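Local coordinates for protein transport protein HOFQ (Aggregatibacter actinomycetemcomitans, PDB 2Y3M) that probably takes part in DNA uptake during natural competence as an outer-membrane secretin whose extra-membranous part binds DNA, at residues N70-F75 and I138-R143; L105-I110 and L146-D151. One frame throughout, in Å; residues are numbered along the deposited sequence.

From the N terminus, strand 6-14 leads out to a distant part of the chain built of two helices and a two-stranded sheet, and strand 67-76 brings the chain back beside it. After an unmodelled stretch comes strand 106-111, then helix 117-125. Strand 137-141 next returns to strand 67-76, and interaction 1 closes a loop there. The chain turns into strand 146-151, which pairs with strand 106-111 in interaction 2. The segments alternate along the chain, so the two loops cross. Strands 137-141 and 146-151 are neighbours, so both contacts belong to one five-stranded antiparallel sheet, tying the long 6-14/67-76 pair to the secretin short domain.

Interaction 1: N70-F75 and I138-R143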
loop_
_atom_site.group_PDB
_atom_site.type_symbol
_atom_site.label_atom_id
_atom_site.label_comp_id
_atom_site.label_asym_id
_atom_site.label_seq_id
_atom_site.Cartn_x
_atom_site.Cartn_y
_atom_site.Cartn_z
ATOM N N ASN B 70 12.816 -0.989 -9.915
ATOM C CA ASN B 70 13.803 -0.906 -10.976
ATOM C C ASN B 70 14.579 -2.222 -11.024
ATOM O O ASN B 70 14.319 -3.120 -10.222
ATOM C CB ASN B 70 14.725 0.293 -10.733
ATOM C CG ASN B 70 13.978 1.626 -10.776
ATOM O OD1 ASN B 70 14.066 2.433 -9.847
ATOM N ND2 ASN B 70 13.227 1.853 -11.854
ATOM N N GLY B 71 15.512 -2.352 -11.961
ATOM C CA GLY B 71 16.306 -3.575 -12.070
ATOM C C GLY B 71 17.061 -3.922 -10.797
ATOM O O GLY B 71 17.311 -3.057 -9.954
ATOM N N ILE B 72 17.414 -5.196 -10.653
ATOM C CA ILE B 72 18.237 -5.643 -9.532
ATOM C C ILE B 72 19.717 -5.392 -9.835
ATOM O O ILE B 72 20.173 -5.556 -10.969
ATOM C CB ILE B 72 17.993 -7.126 -9.167
ATOM C CG1 ILE B 72 16.507 -7.393 -8.912
ATOM C CG2 ILE B 72 18.797 -7.528 -7.931
ATOM C CD1 ILE B 72 15.799 -8.102 -10.049
ATOM N N TYR B 73 20.450 -4.971 -8.810
ATOM C CA TYR B 73 21.858 -4.645 -8.933
ATOM C C TYR B 73 22.659 -5.617 -8.058
ATOM O O TYR B 73 22.351 -5.795 -6.882
ATOM C CB TYR B 73 22.059 -3.178 -8.519
ATOM C CG TYR B 73 23.421 -2.564 -8.784
ATOM C CD1 TYR B 73 24.041 -2.669 -10.034
ATOM C CD2 TYR B 73 24.073 -1.831 -7.789
ATOM C CE1 TYR B 73 25.295 -2.082 -10.273
ATOM C CE2 TYR B 73 25.322 -1.240 -8.016
ATOM C CZ TYR B 73 25.926 -1.370 -9.258
ATOM O OH TYR B 73 27.157 -0.790 -9.477
ATOM N N TYR B 74 23.659 -6.270 -8.644
ATOM C CA TYR B 74 24.502 -7.226 -7.918
ATOM C C TYR B 74 25.957 -6.755 -7.913
ATOM O O TYR B 74 26.594 -6.657 -8.962
ATOM C CB TYR B 74 24.362 -8.635 -8.515
ATOM C CG TYR B 74 25.287 -9.675 -7.911
ATOM C CD1 TYR B 74 25.022 -10.245 -6.657
ATOM C CD2 TYR B 74 26.426 -10.093 -8.598
ATOM C CE1 TYR B 74 25.884 -11.202 -6.106
ATOM C CE2 TYR B 74 27.292 -11.043 -8.058
ATOM C CZ TYR B 74 27.020 -11.592 -6.818
ATOM O OH TYR B 74 27.890 -12.534 -6.309
ATOM N N PHE B 75 26.472 -6.456 -6.722
ATOM C CA PHE B 75 27.784 -5.831 -6.579
ATOM C C PHE B 75 28.381 -6.131 -5.208
ATOM O O PHE B 75 27.695 -6.661 -4.330
ATOM C CB PHE B 75 27.667 -4.312 -6.791
ATOM C CG PHE B 75 26.979 -3.584 -5.661
ATOM C CD1 PHE B 75 25.607 -3.720 -5.452
ATOM C CD2 PHE B 75 27.707 -2.757 -4.808
ATOM C CE1 PHE B 75 24.974 -3.047 -4.408
ATOM C CE2 PHE B 75 27.083 -2.078 -3.765
ATOM C CZ PHE B 75 25.715 -2.224 -3.563
ATOM N N ILE B 138 26.851 -6.756 -11.618
ATOM C CA ILE B 138 25.846 -7.140 -12.590
ATOM C C ILE B 138 24.561 -6.390 -12.294
ATOM O O ILE B 138 24.185 -6.211 -11.135
ATOM C CB ILE B 138 25.601 -8.664 -12.614
ATOM C CG1 ILE B 138 26.800 -9.382 -13.258
ATOM C CG2 ILE B 138 24.311 -8.992 -13.373
ATOM C CD1 ILE B 138 26.761 -10.913 -13.177
ATOM N N THR B 139 23.917 -5.910 -13.351
ATOM C CA THR B 139 22.588 -5.347 -13.238
ATOM C C THR B 139 21.690 -6.107 -14.214
ATOM O O THR B 139 22.053 -6.320 -15.376
ATOM C CB THR B 139 22.585 -3.802 -13.450
ATOM O OG1 THR B 139 21.248 -3.300 -13.391
ATOM C CG2 THR B 139 23.173 -3.419 -14.778
ATOM N N PHE B 140 20.537 -6.556 -13.727
ATOM C CA PHE B 140 19.663 -7.419 -14.521
ATOM C C PHE B 140 18.187 -7.154 -14.270
ATOM O O PHE B 140 17.823 -6.508 -13.289
ATOM C CB PHE B 140 19.987 -8.898 -14.280
ATOM C CG PHE B 140 19.731 -9.366 -12.868
ATOM C CD1 PHE B 140 20.653 -9.100 -11.847
ATOM C CD2 PHE B 140 18.582 -10.097 -12.563
ATOM C CE1 PHE B 140 20.435 -9.549 -10.547
ATOM C CE2 PHE B 140 18.343 -10.549 -11.261
ATOM C CZ PHE B 140 19.272 -10.275 -10.247
ATOM N N ASP B 141 17.344 -7.679 -15.156
ATOM C CA ASP B 141 15.920 -7.407 -15.117
ATOM C C ASP B 141 15.158 -8.522 -15.820
ATOM O O ASP B 141 15.418 -8.810 -16.983
ATOM C CB ASP B 141 15.653 -6.069 -15.810
ATOM C CG ASP B 141 14.324 -5.471 -15.441
ATOM O OD1 ASP B 141 13.318 -6.208 -15.414
ATOM O OD2 ASP B 141 14.283 -4.251 -15.188
ATOM N N ASP B 142 14.210 -9.139 -15.122
ATOM C CA ASP B 142 13.386 -10.209 -15.706
ATOM C C ASP B 142 12.354 -9.731 -16.744
ATOM O O ASP B 142 11.804 -10.551 -17.495
ATOM C CB ASP B 142 12.679 -11.007 -14.603
ATOM C CG ASP B 142 13.595 -12.006 -13.917
ATOM O OD1 ASP B 142 14.763 -12.150 -14.329
ATOM O OD2 ASP B 142 13.136 -12.659 -12.957
ATOM N N ARG B 143 12.089 -8.422 -16.778
ATOM C CA ARG B 143 11.112 -7.847 -17.713
ATOM C C ARG B 143 11.660 -7.856 -19.132
ATOM O O ARG B 143 11.128 -8.538 -20.008
ATOM C CB ARG B 143 10.757 -6.409 -17.340
ATOM C CG ARG B 143 10.035 -6.211 -16.035
ATOM C CD ARG B 143 9.820 -4.725 -15.837
ATOM N NE ARG B 143 9.362 -4.389 -14.492
ATOM C CZ ARG B 143 10.163 -4.130 -13.459
ATOM N NH1 ARG B 143 11.485 -4.173 -13.594
ATOM N NH2 ARG B 143 9.630 -3.829 -12.282
#
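Strands 70-75 and 138-141 run antiparallel at 158°, their axes 4.6 Å apart at closest approach, with I72-F140 and Y74-I138 as hydrogen-bonded pairs and Y73-T139 as the non-hydrogen-bonded pair between them. The shortest bond is at the Y74 end: Y74 N lies 2.5 Å from I138 O, and I138 N returns one to Y74 O. At the other end F140 N makes a fairly straight bond to I72 O, whereas the bond from I72 N to F140 O is bent to 135° at the hydrogen. T139 OG1 adds a weak bond to I72 O.

The main side-chain contact is I72 on F140. With CG in the crowded position between backbone N and carbonyl carbon (chi1 64°), the phenyl ring swings back across the neighbouring strand, and one face comes under the isoleucine. I72 CB stands 3.9 Å from the ring centroid in a CH-pi contact, CG2 sits 3.6 Å from F140 CZ near the rim, and CD1 reaches F140 CE2. F55 and L51 of the second subunit pack on I72 and F140 respectively. This pairing joins the long two-stranded ribbon of 6-14 and 67-76 to the secretin short domain, part of a protein whose extra-membranous region shares its fold with type I KH domains.

On the same face Y74 and I138 meet through their CB atoms and both touch M121 of helix 117-125. Across the sheet, T139 CB approaches the Y73 ring at its edge, 3.9 Å from CD1. At D141, OD1 accepts from R143 N at 2.9 Å through its anti lone pair, forming an Asx turn. The arginine then folds back, and its NH1 makes a salt bridge with D141 OD2 at 3.2 Å.

Interaction 2: L105-I110 and L146-D151; sequences LNTATI and LLLIQD. Unlike the reference sequence in segment 105-110: N106 (reference Thr).
L105-I110 forms one border of the five-stranded sheet in this chain, running antiparallel (168°) to L146-D151 in the β-α-β-β-α unit that falls largely in the secretin short-domain family region. Six backbone bonds in three reciprocal pairs, N106-D151, A108-I149 and I110-L147, lace the strands together; the straightest, from I110 N to L147 O, is also the shortest at 2.6 Å.

On the face of A108, I110, L147 and I149 the short A108 makes a low spot among larger neighbours, filled from above by V156 of helix 153-166. I149 borders it, setting CG2 in the crowded position between backbone N and carbonyl carbon, so that this branch lies 3.9 Å from A108 CB. The same CG2 serves a second neighbour: I110 CD1, from a side chain pointing the same way as I149, comes to within 4.2 Å. The same helix sets I159 on I149 and I163 on I110, while L147 turns to V120 and M121 of helix 117-125.

The other face carries a row of methyl-to-methyl contacts. T107 and T109 both hold CG2 anti to the backbone N, and these methyls meet leucine tips on the partner strand, T107 CG2 touching L148 CD2 at 4.0 Å and T109 CG2 touching L146 CD2. Beyond them Q150 extends its chain across L105 at about a right angle, and L105 CD1 rests 3.8 Å from Q150 CD. The other leucine branch, CD2, abuts D151 C at 3.6 Å. D151 itself is buried on the helix side, where OD1 hydrogen-bonds to S133 OG and OD2 to S155 OG.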
loop_
_atom_site.group_PDB
_atom_site.type_symbol
_atom_site.label_atom_id
_atom_site.label_comp_id
_atom_site.label_asym_id
_atom_site.label_seq_id
_atom_site.Cartn_x
_atom_site.Cartn_y
_atom_site.Cartn_z
ATOM N N LEU B 105 38.060 -2.118 -17.003
ATOM C CA LEU B 105 36.852 -2.927 -16.890
ATOM C C LEU B 105 36.155 -3.019 -18.245
ATOM O O LEU B 105 36.037 -2.016 -18.958
ATOM C CB LEU B 105 35.890 -2.352 -15.841
ATOM C CG LEU B 105 36.316 -2.258 -14.370
ATOM C CD1 LEU B 105 35.158 -1.743 -13.525
ATOM C CD2 LEU B 105 36.829 -3.586 -13.814
ATOM N N ASN B 106 35.715 -4.226 -18.595
ATOM C CA ASN B 106 34.892 -4.443 -19.783
ATOM C C ASN B 106 33.408 -4.502 -19.439
ATOM O O ASN B 106 33.044 -4.807 -18.307
ATOM C CB ASN B 106 35.311 -5.720 -20.515
ATOM C CG ASN B 106 36.561 -5.532 -21.356
ATOM O OD1 ASN B 106 37.202 -4.477 -21.334
ATOM N ND2 ASN B 106 36.918 -6.566 -22.101
ATOM N N THR B 107 32.566 -4.211 -20.427
ATOM C CA THR B 107 31.114 -4.213 -20.265
ATOM C C THR B 107 30.460 -5.088 -21.329
ATOM O O THR B 107 30.909 -5.119 -22.470
ATOM C CB THR B 107 30.548 -2.775 -20.337
ATOM O OG1 THR B 107 31.105 -1.997 -19.276
ATOM C CG2 THR B 107 29.036 -2.770 -20.194
ATOM N N ALA B 108 29.406 -5.806 -20.946
ATOM C CA ALA B 108 28.674 -6.661 -21.877
ATOM C C ALA B 108 27.190 -6.739 -21.536
ATOM O O ALA B 108 26.810 -6.949 -20.384
ATOM C CB ALA B 108 29.280 -8.056 -21.922
ATOM N N THR B 109 26.361 -6.555 -22.555
ATOM C CA THR B 109 24.930 -6.738 -22.427
ATOM C C THR B 109 24.605 -8.128 -22.932
ATOM O O THR B 109 24.969 -8.495 -24.045
ATOM C CB THR B 109 24.167 -5.705 -23.261
ATOM O OG1 THR B 109 24.466 -4.392 -22.776
ATOM C CG2 THR B 109 22.661 -5.949 -23.193
ATOM N N ILE B 110 23.927 -8.908 -22.107
ATOM C CA ILE B 110 23.506 -10.230 -22.527
ATOM C C ILE B 110 21.983 -10.284 -22.568
ATOM O O ILE B 110 21.308 -10.012 -21.575
ATOM C CB ILE B 110 24.142 -11.333 -21.650
ATOM C CG1 ILE B 110 25.673 -11.221 -21.731
ATOM C CG2 ILE B 110 23.709 -12.711 -22.125
ATOM C CD1 ILE B 110 26.415 -11.789 -20.553
ATOM N N LEU B 146 17.310 -8.821 -19.653
ATOM C CA LEU B 146 18.685 -8.454 -19.981
ATOM C C LEU B 146 19.588 -8.699 -18.779
ATOM O O LEU B 146 19.133 -8.638 -17.638
ATOM C CB LEU B 146 18.774 -6.968 -20.355
ATOM C CG LEU B 146 18.007 -6.402 -21.550
ATOM C CD1 LEU B 146 17.957 -4.883 -21.475
ATOM C CD2 LEU B 146 18.608 -6.839 -22.868
ATOM N N LEU B 147 20.863 -8.971 -19.050
ATOM C CA LEU B 147 21.908 -8.999 -18.029
ATOM C C LEU B 147 23.028 -8.073 -18.489
ATOM O O LEU B 147 23.504 -8.178 -19.621
ATOM C CB LEU B 147 22.464 -10.413 -17.846
ATOM C CG LEU B 147 21.832 -11.431 -16.893
ATOM C CD1 LEU B 147 22.081 -12.842 -17.401
ATOM C CD2 LEU B 147 22.383 -11.302 -15.497
ATOM N N LEU B 148 23.439 -7.164 -17.614
ATOM C CA LEU B 148 24.531 -6.242 -17.904
ATOM C C LEU B 148 25.660 -6.527 -16.917
ATOM O O LEU B 148 25.466 -6.430 -15.702
ATOM C CB LEU B 148 24.048 -4.793 -17.777
ATOM C CG LEU B 148 24.894 -3.617 -18.290
ATOM C CD1 LEU B 148 24.065 -2.329 -18.334
ATOM C CD2 LEU B 148 26.170 -3.387 -17.475
ATOM N N ILE B 149 26.832 -6.879 -17.437
ATOM C CA ILE B 149 27.974 -7.210 -16.593
ATOM C C ILE B 149 29.160 -6.259 -16.772
ATOM O O ILE B 149 29.509 -5.883 -17.891
ATOM C CB ILE B 149 28.415 -8.698 -16.765
ATOM C CG1 ILE B 149 29.687 -8.982 -15.950
ATOM C CG2 ILE B 149 28.564 -9.062 -18.240
ATOM C CD1 ILE B 149 30.091 -10.429 -15.897
ATOM N N GLN B 150 29.764 -5.864 -15.654
ATOM C CA GLN B 150 30.978 -5.056 -15.680
ATOM C C GLN B 150 32.036 -5.643 -14.754
ATOM O O GLN B 150 31.832 -5.727 -13.541
ATOM C CB GLN B 150 30.689 -3.603 -15.295
ATOM C CG GLN B 150 31.929 -2.717 -15.350
ATOM C CD GLN B 150 31.668 -1.275 -14.951
ATOM O OE1 GLN B 150 31.098 -0.994 -13.896
ATOM N NE2 GLN B 150 32.107 -0.352 -15.789
ATOM N N ASP B 151 33.164 -6.040 -15.334
ATOM C CA ASP B 151 34.264 -6.616 -14.565
ATOM C C ASP B 151 35.557 -6.614 -15.379
ATOM O O ASP B 151 35.567 -6.185 -16.535
ATOM C CB ASP B 151 33.913 -8.045 -14.122
ATOM C CG ASP B 151 34.598 -8.441 -12.828
ATOM O OD1 ASP B 151 35.466 -7.677 -12.354
ATOM O OD2 ASP B 151 34.264 -9.510 -12.272
#